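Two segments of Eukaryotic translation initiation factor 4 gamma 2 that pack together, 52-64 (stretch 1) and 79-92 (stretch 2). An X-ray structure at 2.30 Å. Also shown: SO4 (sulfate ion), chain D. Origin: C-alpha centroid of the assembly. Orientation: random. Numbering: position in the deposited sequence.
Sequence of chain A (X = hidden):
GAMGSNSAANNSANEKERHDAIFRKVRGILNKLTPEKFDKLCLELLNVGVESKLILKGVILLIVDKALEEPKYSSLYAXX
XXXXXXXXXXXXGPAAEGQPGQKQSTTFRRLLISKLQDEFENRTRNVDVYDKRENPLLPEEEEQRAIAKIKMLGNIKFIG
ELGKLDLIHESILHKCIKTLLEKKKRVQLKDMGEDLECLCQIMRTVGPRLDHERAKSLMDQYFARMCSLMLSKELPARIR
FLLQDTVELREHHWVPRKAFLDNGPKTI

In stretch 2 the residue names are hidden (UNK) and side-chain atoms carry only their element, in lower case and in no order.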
ATOM      1  N   SER A  52      19.366 -14.768   3.651  1.00 36.01           N
ATOM      2  CA  SER A  52      19.447 -14.445   5.085  1.00 33.44           C
ATOM      3  C   SER A  52      18.644 -13.204   5.475  1.00 31.79           C
ATOM      4  O   SER A  52      18.018 -12.567   4.632  1.00 33.48           O
ATOM      5  CB  SER A  52      20.907 -14.218   5.488  1.00 32.39           C
ATOM      6  OG  SER A  52      21.405 -13.026   4.905  1.00 29.23           O
ATOM      7  N   LYS A  53      18.684 -12.852   6.755  1.00 29.71           N
ATOM      8  CA  LYS A  53      17.957 -11.683   7.230  1.00 29.51           C
ATOM      9  C   LYS A  53      18.427 -10.412   6.522  1.00 26.67           C
ATOM     10  O   LYS A  53      17.617  -9.616   6.041  1.00 24.92           O
ATOM     11  CB  LYS A  53      18.116 -11.523   8.756  1.00 31.45           C
ATOM     12  CG  LYS A  53      17.368 -10.306   9.320  1.00 32.72           C
ATOM     13  CD  LYS A  53      17.043 -10.425  10.820  1.00 36.26           C
ATOM     14  CE  LYS A  53      18.276 -10.265  11.699  1.00 36.41           C
ATOM     15  NZ  LYS A  53      17.929 -10.110  13.145  1.00 37.44           N
ATOM     16  N   LEU A  54      19.742 -10.232   6.468  1.00 25.43           N
ATOM     17  CA  LEU A  54      20.349  -9.064   5.837  1.00 24.87           C
ATOM     18  C   LEU A  54      19.896  -8.887   4.387  1.00 24.78           C
ATOM     19  O   LEU A  54      19.539  -7.788   3.970  1.00 26.55           O
ATOM     20  CB  LEU A  54      21.875  -9.180   5.912  1.00 25.79           C
ATOM     21  CG  LEU A  54      22.688  -8.017   5.335  1.00 28.44           C
ATOM     22  CD1 LEU A  54      24.026  -7.917   6.072  1.00 28.06           C
ATOM     23  CD2 LEU A  54      22.886  -8.215   3.825  1.00 25.73           C
ATOM     24  N   ILE A  55      19.905  -9.970   3.621  1.00 22.79           N
ATOM     25  CA  ILE A  55      19.484  -9.907   2.233  1.00 23.98           C
ATOM     26  C   ILE A  55      17.988  -9.606   2.142  1.00 24.96           C
ATOM     27  O   ILE A  55      17.557  -8.870   1.247  1.00 23.14           O
ATOM     28  CB  ILE A  55      19.835 -11.222   1.498  1.00 25.05           C
ATOM     29  CG1 ILE A  55      21.351 -11.286   1.285  1.00 28.21           C
ATOM     30  CG2 ILE A  55      19.124 -11.302   0.171  1.00 23.81           C
ATOM     31  CD1 ILE A  55      21.843 -12.589   0.717  1.00 31.99           C
ATOM     32  N   LEU A  56      17.198 -10.159   3.065  1.00 24.26           N
ATOM     33  CA  LEU A  56      15.753  -9.893   3.065  1.00 25.48           C
ATOM     34  C   LEU A  56      15.467  -8.397   3.268  1.00 25.23           C
ATOM     35  O   LEU A  56      14.602  -7.822   2.590  1.00 25.08           O
ATOM     36  CB  LEU A  56      15.045 -10.701   4.163  1.00 25.84           C
ATOM     37  CG  LEU A  56      14.937 -12.221   4.008  1.00 28.41           C
ATOM     38  CD1 LEU A  56      14.180 -12.810   5.206  1.00 28.47           C
ATOM     39  CD2 LEU A  56      14.215 -12.555   2.707  1.00 26.69           C
ATOM     40  N   LYS A  57      16.200  -7.765   4.187  1.00 24.21           N
ATOM     41  CA  LYS A  57      16.004  -6.336   4.465  1.00 26.71           C
ATOM     42  C   LYS A  57      16.195  -5.462   3.230  1.00 26.14           C
ATOM     43  O   LYS A  57      15.438  -4.516   3.017  1.00 26.50           O
ATOM     44  CB  LYS A  57      16.958  -5.843   5.560  1.00 27.69           C
ATOM     45  CG  LYS A  57      16.625  -6.314   6.972  1.00 31.58           C
ATOM     46  CD  LYS A  57      17.630  -5.747   7.974  1.00 30.85           C
ATOM     47  CE  LYS A  57      17.311  -6.201   9.378  1.00 30.59           C
ATOM     48  NZ  LYS A  57      18.343  -5.751  10.330  1.00 31.54           N
ATOM     49  N   GLY A  58      17.212  -5.774   2.432  1.00 25.05           N
ATOM     50  CA  GLY A  58      17.475  -5.007   1.223  1.00 24.40           C
ATOM     51  C   GLY A  58      16.414  -5.253   0.164  1.00 25.15           C
ATOM     52  O   GLY A  58      15.884  -4.311  -0.433  1.00 26.51           O
ATOM     53  N   VAL A  59      16.108  -6.524  -0.074  1.00 24.70           N
ATOM     54  CA  VAL A  59      15.082  -6.892  -1.044  1.00 25.10           C
ATOM     55  C   VAL A  59      13.784  -6.121  -0.790  1.00 24.23           C
ATOM     56  O   VAL A  59      13.192  -5.578  -1.717  1.00 24.96           O
ATOM     57  CB  VAL A  59      14.778  -8.409  -0.989  1.00 24.60           C
ATOM     58  CG1 VAL A  59      13.551  -8.731  -1.856  1.00 25.34           C
ATOM     59  CG2 VAL A  59      15.992  -9.197  -1.464  1.00 24.43           C
ATOM     60  N   ILE A  60      13.346  -6.078   0.467  1.00 25.29           N
ATOM     61  CA  ILE A  60      12.114  -5.366   0.834  1.00 23.98           C
ATOM     62  C   ILE A  60      12.243  -3.870   0.564  1.00 23.42           C
ATOM     63  O   ILE A  60      11.301  -3.227   0.094  1.00 20.31           O
ATOM     64  CB  ILE A  60      11.761  -5.596   2.329  1.00 25.79           C
ATOM     65  CG1 ILE A  60      11.325  -7.054   2.534  1.00 26.74           C
ATOM     66  CG2 ILE A  60      10.657  -4.644   2.769  1.00 23.90           C
ATOM     67  CD1 ILE A  60      11.213  -7.471   3.986  1.00 28.08           C
ATOM     68  N   LEU A  61      13.417  -3.325   0.869  1.00 22.15           N
ATOM     69  CA  LEU A  61      13.683  -1.916   0.644  1.00 23.57           C
ATOM     70  C   LEU A  61      13.569  -1.590  -0.850  1.00 23.32           C
ATOM     71  O   LEU A  61      12.984  -0.581  -1.236  1.00 22.99           O
ATOM     72  CB  LEU A  61      15.091  -1.563   1.144  1.00 26.00           C
ATOM     73  CG  LEU A  61      15.510  -0.106   0.914  1.00 29.27           C
ATOM     74  CD1 LEU A  61      14.565   0.818   1.697  1.00 29.27           C
ATOM     75  CD2 LEU A  61      16.947   0.099   1.360  1.00 28.46           C
ATOM     76  N   LEU A  62      14.123  -2.451  -1.695  1.00 25.20           N
ATOM     77  CA  LEU A  62      14.083  -2.212  -3.138  1.00 26.21           C
ATOM     78  C   LEU A  62      12.686  -2.364  -3.749  1.00 26.92           C
ATOM     79  O   LEU A  62      12.285  -1.562  -4.602  1.00 24.69           O
ATOM     80  CB  LEU A  62      15.083  -3.136  -3.839  1.00 27.42           C
ATOM     81  CG  LEU A  62      16.556  -2.829  -3.520  1.00 30.32           C
ATOM     82  CD1 LEU A  62      17.459  -3.905  -4.103  1.00 29.05           C
ATOM     83  CD2 LEU A  62      16.924  -1.443  -4.076  1.00 29.57           C
ATOM     84  N   ILE A  63      11.947  -3.376  -3.291  1.00 26.14           N
ATOM     85  CA  ILE A  63      10.595  -3.638  -3.787  1.00 25.55           C
ATOM     86  C   ILE A  63       9.676  -2.445  -3.508  1.00 27.30           C
ATOM     87  O   ILE A  63       8.995  -1.943  -4.417  1.00 26.63           O
ATOM     88  CB  ILE A  63       9.997  -4.923  -3.136  1.00 25.48           C
ATOM     89  CG1 ILE A  63      10.744  -6.160  -3.641  1.00 27.28           C
ATOM     90  CG2 ILE A  63       8.520  -5.042  -3.456  1.00 22.64           C
ATOM     91  CD1 ILE A  63      10.268  -7.480  -3.038  1.00 28.18           C
ATOM     92  N   VAL A  64       9.655  -1.989  -2.258  1.00 26.36           N
ATOM     93  CA  VAL A  64       8.818  -0.852  -1.896  1.00 27.73           C
ATOM     94  C   VAL A  64       9.271   0.400  -2.656  1.00 28.92           C
ATOM     95  O   VAL A  64       8.449   1.250  -3.012  1.00 27.90           O
ATOM     96  CB  VAL A  64       8.849  -0.611  -0.379  1.00 27.35           C
ATOM     97  CG1 VAL A  64       8.005   0.596  -0.025  1.00 29.71           C
ATOM     98  CG2 VAL A  64       8.305  -1.850   0.348  1.00 29.37           C
ATOM     99  N   UNK A  79       1.973  -9.248  -5.392  1.00 33.31           N
ATOM    100  CA  UNK A  79       2.016 -10.684  -5.629  1.00 35.54           C
ATOM    101  C   UNK A  79       3.439 -11.193  -5.392  1.00 34.83           C
ATOM    102  O   UNK A  79       3.645 -12.308  -4.910  1.00 34.13           O
ATOM    103  c   UNK A  79       1.577 -10.994  -7.061  1.00 37.29           C
ATOM    104  c   UNK A  79       1.141 -12.438  -7.285  1.00 42.30           C
ATOM    105  c   UNK A  79      -0.075 -12.832  -6.451  1.00 42.56           C
ATOM    106  n   UNK A  79       0.028 -13.957  -5.757  1.00 44.70           N
ATOM    107  o   UNK A  79      -1.092 -12.138  -6.438  1.00 44.02           O
ATOM    108  N   UNK A  80       4.420 -10.365  -5.727  1.00 34.13           N
ATOM    109  CA  UNK A  80       5.817 -10.738  -5.525  1.00 33.93           C
ATOM    110  C   UNK A  80       6.092 -10.875  -4.019  1.00 33.16           C
ATOM    111  O   UNK A  80       6.793 -11.792  -3.577  1.00 33.14           O
ATOM    112  c   UNK A  80       8.939  -8.753  -6.763  1.00 32.86           C
ATOM    113  c   UNK A  80       8.229  -9.962  -6.156  1.00 33.09           C
ATOM    114  c   UNK A  80       8.531 -11.223  -6.965  1.00 30.46           C
ATOM    115  c   UNK A  80       6.729  -9.682  -6.144  1.00 32.70           C
ATOM    116  N   UNK A  81       5.523  -9.969  -3.228  1.00 32.47           N
ATOM    117  CA  UNK A  81       5.703 -10.019  -1.781  1.00 31.37           C
ATOM    118  C   UNK A  81       5.050 -11.278  -1.193  1.00 30.67           C
ATOM    119  O   UNK A  81       5.587 -11.886  -0.258  1.00 29.69           O
ATOM    120  s   UNK A  81       6.126  -7.241  -1.465  1.00 29.07           S
ATOM    121  c   UNK A  81       5.130  -8.752  -1.134  1.00 29.73           C
ATOM    122  N   UNK A  82       3.908 -11.679  -1.749  1.00 30.37           N
ATOM    123  CA  UNK A  82       3.209 -12.875  -1.273  1.00 30.00           C
ATOM    124  C   UNK A  82       4.069 -14.129  -1.427  1.00 30.38           C
ATOM    125  O   UNK A  82       4.189 -14.921  -0.497  1.00 27.90           O
ATOM    126  c   UNK A  82       1.145 -14.389  -1.770  1.00 31.79           C
ATOM    127  c   UNK A  82       0.819 -14.538  -0.274  1.00 27.84           C
ATOM    128  c   UNK A  82       1.897 -13.070  -2.031  1.00 28.52           C
ATOM    129  c   UNK A  82      -0.146 -14.409  -2.603  1.00 29.25           C
ATOM    130  N   UNK A  83       4.659 -14.305  -2.607  1.00 31.91           N
ATOM    131  CA  UNK A  83       5.510 -15.461  -2.886  1.00 34.89           C
ATOM    132  C   UNK A  83       6.688 -15.530  -1.915  1.00 34.53           C
ATOM    133  O   UNK A  83       6.996 -16.592  -1.366  1.00 35.25           O
ATOM    134  n   UNK A  83       5.952 -18.348  -4.735  1.00 58.57           N
ATOM    135  c   UNK A  83       4.106 -16.409  -5.644  1.00 50.77           C
ATOM    136  n   UNK A  83       6.317 -19.068  -6.889  1.00 58.19           N
ATOM    137  c   UNK A  83       4.953 -15.161  -5.373  1.00 44.81           C
ATOM    138  c   UNK A  83       6.036 -15.389  -4.324  1.00 38.32           C
ATOM    139  c   UNK A  83       5.688 -18.267  -6.036  1.00 58.39           C
ATOM    140  n   UNK A  83       4.819 -17.367  -6.488  1.00 56.79           N
ATOM    141  N   UNK A  84       7.348 -14.392  -1.705  1.00 34.48           N
ATOM    142  CA  UNK A  84       8.491 -14.334  -0.795  1.00 35.48           C
ATOM    143  C   UNK A  84       8.070 -14.619   0.647  1.00 34.84           C
ATOM    144  O   UNK A  84       8.782 -15.300   1.389  1.00 33.87           O
ATOM    145  c   UNK A  84       9.171 -12.958  -0.879  1.00 35.55           C
ATOM    146  c   UNK A  84      10.372 -11.234  -2.260  1.00 35.04           C
ATOM    147  c   UNK A  84      11.018 -13.640  -2.388  1.00 36.29           C
ATOM    148  c   UNK A  84       9.867 -12.670  -2.215  1.00 36.13           C
ATOM    149  N   UNK A  85       6.909 -14.103   1.039  1.00 33.03           N
ATOM    150  CA  UNK A  85       6.412 -14.317   2.392  1.00 32.96           C
ATOM    151  C   UNK A  85       6.187 -15.794   2.677  1.00 33.22           C
ATOM    152  O   UNK A  85       6.420 -16.268   3.795  1.00 32.16           O
ATOM    153  c   UNK A  85       5.110 -13.548   2.603  1.00 31.81           C
ATOM    154  N   UNK A  86       5.738 -16.522   1.663  1.00 34.54           N
ATOM    155  CA  UNK A  86       5.454 -17.937   1.832  1.00 38.48           C
ATOM    156  C   UNK A  86       6.671 -18.839   1.693  1.00 39.43           C
ATOM    157  O   UNK A  86       6.764 -19.850   2.384  1.00 39.38           O
ATOM    158  c   UNK A  86       3.069 -17.577   0.930  1.00 43.47           C
ATOM    159  c   UNK A  86       4.367 -18.385   0.838  1.00 40.04           C
ATOM    160  o   UNK A  86       2.191 -18.457  -1.122  1.00 47.25           O
ATOM    161  c   UNK A  86       1.941 -18.127   0.058  1.00 46.02           C
ATOM    162  o   UNK A  86       0.794 -18.216   0.552  1.00 46.76           O
ATOM    163  N   UNK A  87       7.613 -18.473   0.829  1.00 41.81           N
ATOM    164  CA  UNK A  87       8.789 -19.320   0.614  1.00 44.54           C
ATOM    165  C   UNK A  87      10.072 -18.982   1.382  1.00 44.79           C
ATOM    166  O   UNK A  87      10.878 -19.868   1.653  1.00 44.89           O
ATOM    167  c   UNK A  87       9.091 -19.411  -0.889  1.00 45.71           C
ATOM    168  c   UNK A  87       7.904 -19.945  -1.693  1.00 48.50           C
ATOM    169  o   UNK A  87       7.027 -20.601  -1.088  1.00 49.65           O
ATOM    170  o   UNK A  87       7.852 -19.722  -2.925  1.00 48.58           O
ATOM    171  N   UNK A  88      10.269 -17.718   1.741  1.00 44.62           N
ATOM    172  CA  UNK A  88      11.476 -17.334   2.466  1.00 45.50           C
ATOM    173  C   UNK A  88      11.560 -17.984   3.849  1.00 45.91           C
ATOM    174  O   UNK A  88      10.591 -17.985   4.599  1.00 44.48           O
ATOM    175  c   UNK A  88      11.540 -15.821   2.608  1.00 46.13           C
ATOM    176  N   UNK A  89      12.727 -18.550   4.197  1.00 46.06           N
ATOM    177  CA  UNK A  89      12.915 -19.194   5.503  1.00 46.29           C
ATOM    178  C   UNK A  89      12.901 -18.205   6.671  1.00 46.79           C
ATOM    179  O   UNK A  89      13.302 -17.053   6.521  1.00 48.09           O
ATOM    180  c   UNK A  89      14.266 -19.902   5.353  1.00 46.04           C
ATOM    181  c   UNK A  89      13.881 -18.805   3.316  1.00 45.16           C
ATOM    182  c   UNK A  89      14.973 -19.081   4.309  1.00 46.38           C
ATOM    183  N   UNK A  90      12.440 -18.666   7.830  1.00 45.69           N
ATOM    184  CA  UNK A  90      12.366 -17.831   9.020  1.00 47.16           C
ATOM    185  C   UNK A  90      13.745 -17.705   9.665  1.00 48.18           C
ATOM    186  O   UNK A  90      14.516 -18.666   9.690  1.00 49.32           O
ATOM    187  c   UNK A  90      10.788 -17.395  10.976  1.00 45.92           C
ATOM    188  c   UNK A  90      11.382 -18.437  10.032  1.00 46.90           C
ATOM    189  n   UNK A  90       9.513 -17.562  11.310  1.00 46.22           N
ATOM    190  o   UNK A  90      11.467 -16.464  11.404  1.00 46.00           O
ATOM    191  N   UNK A  91      14.047 -16.522  10.192  1.00 47.95           N
ATOM    192  CA  UNK A  91      15.330 -16.267  10.842  1.00 48.36           C
ATOM    193  C   UNK A  91      15.176 -15.719  12.260  1.00 50.77           C
ATOM    194  O   UNK A  91      16.155 -15.284  12.863  1.00 50.77           O
ATOM    195  c   UNK A  91      17.462 -16.855   6.241  1.00 41.89           C
ATOM    196  c   UNK A  91      17.591 -16.815   8.645  1.00 41.30           C
ATOM    197  c   UNK A  91      16.624 -15.816   8.698  1.00 43.31           C
ATOM    198  c   UNK A  91      16.082 -15.343   7.508  1.00 41.64           C
ATOM    199  c   UNK A  91      16.494 -15.855   6.284  1.00 42.07           C
ATOM    200  c   UNK A  91      16.156 -15.272  10.019  1.00 45.81           C
ATOM    201  c   UNK A  91      18.012 -17.336   7.425  1.00 41.72           C
ATOM    202  N   UNK A  92      13.961 -15.730  12.799  1.00 52.95           N
ATOM    203  CA  UNK A  92      13.756 -15.211  14.148  1.00 56.98           C
ATOM    204  C   UNK A  92      13.822 -16.309  15.213  1.00 59.75           C
ATOM    205  O   UNK A  92      12.856 -17.049  15.419  1.00 61.40           O
ATOM    206  c   UNK A  92      12.409 -14.483  14.254  1.00 58.36           C
ATOM    207  o   UNK A  92      11.131 -12.933  12.979  1.00 59.01           O
ATOM    208  o   UNK A  92      13.311 -12.784  12.821  1.00 56.60           O
ATOM    209  c   UNK A  92      12.280 -13.321  13.277  1.00 58.31           C
TER
HETATM  210  S   SO4 D 402      16.053  -6.849  13.279  1.00 55.97           S
HETATM  211  O1  SO4 D 402      16.002  -6.101  14.549  1.00 58.94           O
HETATM  212  O2  SO4 D 402      15.445  -8.179  13.464  1.00 58.06           O
HETATM  213  O3  SO4 D 402      15.309  -6.105  12.250  1.00 57.96           O
HETATM  214  O4  SO4 D 402      17.457  -7.009  12.858  1.00 58.53           O
HETATM  215  O   HOH W   1      15.583 -11.950  14.082  1.00 51.09           O

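Position 79 has three side-chain carbons, the third carrying one oxygen and one nitrogen. It is Gln79, out of reach of stretch 1.

Position 80 has four carbons, forked at the second, and approaches the end of the Ile63 side chain. It is Leu80; Leu80 CD2 lies 4.2 Å from Ile63 CD1.

Position 81 has one carbon, then a sulfur that touches Ile63. It is Cys81. Cys81 SG sits 3.8 Å from Ile63 CG2, an apolar contact.

Position 82 again has four carbons forked at the second, without reaching stretch 1. It is Leu82.

Position 83 has three carbons, a nitrogen, and a carbon carrying two more nitrogens. This guanidinium marks Arg83.

Position 84 has four carbons forked at the second, points toward stretch 1 and touches Val59 and Ile63. It is Leu84. Leu84 CD1 lies 3.8 Å from Ile63 CD1 and 4.1 Å from Val59 CG1, so one methyl touches two residues a helical turn apart.

Position 85 has a single carbon, out of reach. It is Ala85.

Position 86 has three carbons, the third carrying two oxygens. It is Glu86, exposed and remote.

Position 87 has two carbons, the second carrying two oxygens. It is Asp87. Asp87 OD2 forms a salt bridge with Arg83 NH1 at 3.0 Å, one turn back on the same helix.

Position 88 has one carbon, directed toward Leu56. It is Ala88, with Ala88 CB 4.2 Å from Leu56 CD2. The chain leaves helical geometry here.

Position 89 has three carbons closing a ring onto the backbone nitrogen. It is Pro89.

Position 90 has two carbons, the second carrying one oxygen and one nitrogen. It is Asn90. Asn90 OD1 accepts a hydrogen bond from the backbone N of position 92 at 3.0 Å.

Position 91 has one carbon and a six-carbon ring, which lies against the start of the stretch 1 helix. It is Phe91. Lys53 N lies over one face, 3.7 Å from Phe91 CD2. Leu56 CD1 is at the ring edge, 3.9 Å from Phe91 CD2. Ser52 CA is 3.3 Å from Phe91 CZ.

Position 92 has two carbons, the second carrying two oxygens. It is Asp92. The oxygen O of water 1 donates to Asp92 OD1 at 2.7 Å and accepts from Lys53 NZ at 3.1 Å.

The helices run nearly antiparallel, and no direct hydrogen bond joins the stretches. Leu56, Val59 and Ile63 form an apolar strip facing stretch 2. Phe91 extends the packing to the helix start and has the largest covered area.

Stretch 2 79-92: QLCLRLAEDAPNFD
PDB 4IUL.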